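Local coordinates for protein malonate decarboxylase subunit alpha (PDB 6MPR) that probably transfers the acyl carrier protein from its acetyl thioester to malonate, as the alpha subunit of malonate decarboxylase, at residues Leu449-Val454 and Ala463-Tyr468. Residues are numbered along the deposited sequence; the frame is centred on the assembly and turned at random.
Sequences LDAIDV and APIMIY
Ala451 sets its methyl against the chain of Ala463 and Pro464, where the first turn of helix 450-458 meets the loop that follows the same helix. Its CB lies 3.5 Å from Pro464 O, while the Ala451 carbonyl O approaches Pro464 CD at 3.4 Å. Ile452 points its CB away and Ala463 offers only a methyl, and their CA atoms come within 4.6 Å. Beyond Ala451, Leu449 and Ile465 cross at about a right angle and touch by their CD1 methyls alone, at 3.4 Å; this is shorter than usual carbon contact, and doubtful because Ile465 was modelled in two conformers. Asp450 and Asp453, partly exposed and without contact to the loop, form the looser, solvent side: Asp450 OD2 accepts a hydrogen bond from Lys382 N, and Asp453 OD1 makes a salt bridge with Arg448. Farther along the loop, Met466 and Ile467 both face Ser377 in a classic beta bulge. With no hydrogen bond joining the two segments, the helix start and returning loop are held together by apolar fit, and Pro464 O is bonded instead to Ser378 OG, Ile465 O and Met466 O to NE and NH2 of Arg402 of the second subunit.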
ATOM      1  N   LEU A 449     -16.697 -24.319  -2.471  1.00 15.66           N
ATOM      2  CA  LEU A 449     -16.434 -23.326  -3.505  1.00 14.07           C
ATOM      3  C   LEU A 449     -15.969 -23.989  -4.798  1.00 15.73           C
ATOM      4  O   LEU A 449     -15.122 -24.889  -4.782  1.00 17.61           O
ATOM      5  CB  LEU A 449     -15.372 -22.335  -3.031  1.00 13.41           C
ATOM      6  CG  LEU A 449     -15.683 -21.382  -1.884  1.00 14.31           C
ATOM      7  CD1 LEU A 449     -14.485 -20.490  -1.626  1.00 15.71           C
ATOM      8  CD2 LEU A 449     -16.926 -20.529  -2.169  1.00 16.35           C
ATOM      9  N   ASP A 450     -16.528 -23.534  -5.929  1.00 16.10           N
ATOM     10  CA  ASP A 450     -16.010 -23.940  -7.239  1.00 19.38           C
ATOM     11  C   ASP A 450     -14.514 -23.707  -7.336  1.00 15.25           C
ATOM     12  O   ASP A 450     -13.823 -24.395  -8.098  1.00 16.87           O
ATOM     13  CB  ASP A 450     -16.659 -23.134  -8.377  1.00 16.95           C
ATOM     14  CG  ASP A 450     -18.052 -23.601  -8.751  1.00 18.73           C
ATOM     15  OD1 ASP A 450     -18.756 -24.234  -7.936  1.00 19.76           O
ATOM     16  OD2 ASP A 450     -18.442 -23.300  -9.900  1.00 23.27           O
ATOM     17  N   ALA A 451     -14.015 -22.687  -6.623  1.00 14.01           N
ATOM     18  CA  ALA A 451     -12.630 -22.254  -6.761  1.00 16.92           C
ATOM     19  C   ALA A 451     -11.647 -23.379  -6.479  1.00 15.68           C
ATOM     20  O   ALA A 451     -10.565 -23.412  -7.069  1.00 18.21           O
ATOM     21  CB  ALA A 451     -12.357 -21.079  -5.823  1.00 16.14           C
ATOM     22  N   ILE A 452     -11.999 -24.302  -5.580  1.00 14.16           N
ATOM     23  CA  ILE A 452     -11.077 -25.382  -5.234  1.00 18.02           C
ATOM     24  C   ILE A 452     -10.790 -26.246  -6.449  1.00 17.34           C
ATOM     25  O   ILE A 452      -9.631 -26.529  -6.767  1.00 20.04           O
ATOM     26  CB  ILE A 452     -11.628 -26.229  -4.077  1.00 19.47           C
ATOM     27  CG1 ILE A 452     -11.875 -25.363  -2.838  1.00 16.56           C
ATOM     28  CG2 ILE A 452     -10.658 -27.359  -3.798  1.00 24.62           C
ATOM     29  CD1 ILE A 452     -12.760 -26.049  -1.825  1.00 22.91           C
ATOM     30  N   ASP A 453     -11.840 -26.692  -7.144  1.00 18.19           N
ATOM     31  CA  ASP A 453     -11.598 -27.521  -8.325  1.00 20.03           C
ATOM     32  C   ASP A 453     -10.988 -26.718  -9.475  1.00 21.43           C
ATOM     33  O   ASP A 453     -10.228 -27.279 -10.277  1.00 22.51           O
ATOM     34  CB  ASP A 453     -12.887 -28.210  -8.774  1.00 16.76           C
ATOM     35  CG  ASP A 453     -13.225 -29.426  -7.925  1.00 27.26           C
ATOM     36  OD1 ASP A 453     -12.482 -29.714  -6.963  1.00 31.01           O
ATOM     37  OD2 ASP A 453     -14.237 -30.094  -8.217  1.00 35.44           O
ATOM     38  N   VAL A 454     -11.293 -25.416  -9.581  1.00 17.94           N
ATOM     39  CA  VAL A 454     -10.629 -24.612 -10.604  1.00 18.16           C
ATOM     40  C   VAL A 454      -9.128 -24.564 -10.345  1.00 23.07           C
ATOM     41  O   VAL A 454      -8.321 -24.666 -11.275  1.00 20.25           O
ATOM     42  CB  VAL A 454     -11.227 -23.195 -10.681  1.00 22.81           C
ATOM     43  CG1 VAL A 454     -10.369 -22.334 -11.591  1.00 18.44           C
ATOM     44  CG2 VAL A 454     -12.653 -23.245 -11.215  1.00 22.24           C
ATOM     45  N   ALA A 463      -6.777 -22.375  -3.779  1.00 17.14           N
ATOM     46  CA  ALA A 463      -8.072 -22.005  -4.332  1.00 20.58           C
ATOM     47  C   ALA A 463      -8.104 -20.489  -4.503  1.00 18.42           C
ATOM     48  O   ALA A 463      -7.733 -19.768  -3.577  1.00 18.72           O
ATOM     49  CB  ALA A 463      -9.203 -22.450  -3.407  1.00 17.21           C
ATOM     50  N   PRO A 464      -8.484 -19.966  -5.673  1.00 14.92           N
ATOM     51  CA  PRO A 464      -8.552 -18.499  -5.808  1.00 13.92           C
ATOM     52  C   PRO A 464      -9.706 -17.918  -4.998  1.00 13.45           C
ATOM     53  O   PRO A 464     -10.875 -17.974  -5.401  1.00 16.34           O
ATOM     54  CB  PRO A 464      -8.719 -18.276  -7.318  1.00 19.78           C
ATOM     55  CG  PRO A 464      -9.186 -19.554  -7.863  1.00 20.11           C
ATOM     56  CD  PRO A 464      -8.655 -20.650  -6.966  1.00 17.00           C
ATOM     57  N   ILE A 465      -9.361 -17.380  -3.832  1.00 15.84           N
ATOM     58  CA  ILE A 465     -10.307 -16.864  -2.845  0.53 14.06           C
ATOM     59  C   ILE A 465     -10.231 -15.345  -2.867  1.00 14.16           C
ATOM     60  O   ILE A 465      -9.154 -14.778  -2.657  1.00 16.04           O
ATOM     61  CB  ILE A 465      -9.985 -17.384  -1.434  0.53 13.33           C
ATOM     62  CG1 ILE A 465     -10.020 -18.907  -1.388  0.53 14.94           C
ATOM     63  CG2 ILE A 465     -10.911 -16.757  -0.404  0.53 13.01           C
ATOM     64  CD1 ILE A 465     -11.236 -19.490  -2.012  0.53 14.51           C
ATOM     65  N   MET A 466     -11.368 -14.689  -3.093  1.00 11.68           N
ATOM     66  CA  MET A 466     -11.399 -13.234  -3.090  1.00 14.58           C
ATOM     67  C   MET A 466     -11.255 -12.689  -1.670  1.00 15.49           C
ATOM     68  O   MET A 466     -10.400 -11.837  -1.403  1.00 13.43           O
ATOM     69  CB  MET A 466     -12.703 -12.759  -3.737  1.00 12.68           C
ATOM     70  CG  MET A 466     -12.775 -11.283  -3.945  1.00 22.58           C
ATOM     71  SD  MET A 466     -14.239 -10.825  -4.916  1.00 32.72           S
ATOM     72  CE  MET A 466     -15.529 -11.281  -3.759  1.00 40.53           C
ATOM     73  N   ILE A 467     -12.052 -13.203  -0.732  1.00 11.94           N
ATOM     74  CA  ILE A 467     -12.049 -12.733   0.648  1.00 11.17           C
ATOM     75  C   ILE A 467     -12.127 -13.955   1.546  1.00 17.64           C
ATOM     76  O   ILE A 467     -13.064 -14.756   1.422  1.00 12.10           O
ATOM     77  CB  ILE A 467     -13.223 -11.786   0.935  1.00 10.83           C
ATOM     78  CG1 ILE A 467     -13.052 -10.461   0.177  1.00 11.93           C
ATOM     79  CG2 ILE A 467     -13.304 -11.447   2.416  1.00 10.95           C
ATOM     80  CD1 ILE A 467     -14.266  -9.578   0.296  1.00 17.20           C
ATOM     81  N   TYR A 468     -11.152 -14.105   2.444  1.00 12.11           N
ATOM     82  CA  TYR A 468     -11.139 -15.239   3.357  1.00 14.20           C
ATOM     83  C   TYR A 468     -12.148 -15.051   4.478  1.00 12.93           C
ATOM     84  O   TYR A 468     -12.400 -13.938   4.948  1.00 14.91           O
ATOM     85  CB  TYR A 468      -9.739 -15.479   3.939  1.00 13.29           C
ATOM     86  CG  TYR A 468      -8.843 -16.183   2.931  1.00 13.56           C
ATOM     87  CD1 TYR A 468      -8.130 -15.460   1.987  1.00 15.61           C
ATOM     88  CD2 TYR A 468      -8.747 -17.566   2.912  1.00 14.40           C
ATOM     89  CE1 TYR A 468      -7.332 -16.089   1.048  1.00 18.03           C
ATOM     90  CE2 TYR A 468      -7.936 -18.208   1.984  1.00 14.74           C
ATOM     91  CZ  TYR A 468      -7.233 -17.455   1.050  1.00 16.55           C
ATOM     92  OH  TYR A 468      -6.430 -18.047   0.108  1.00 16.58           O
TER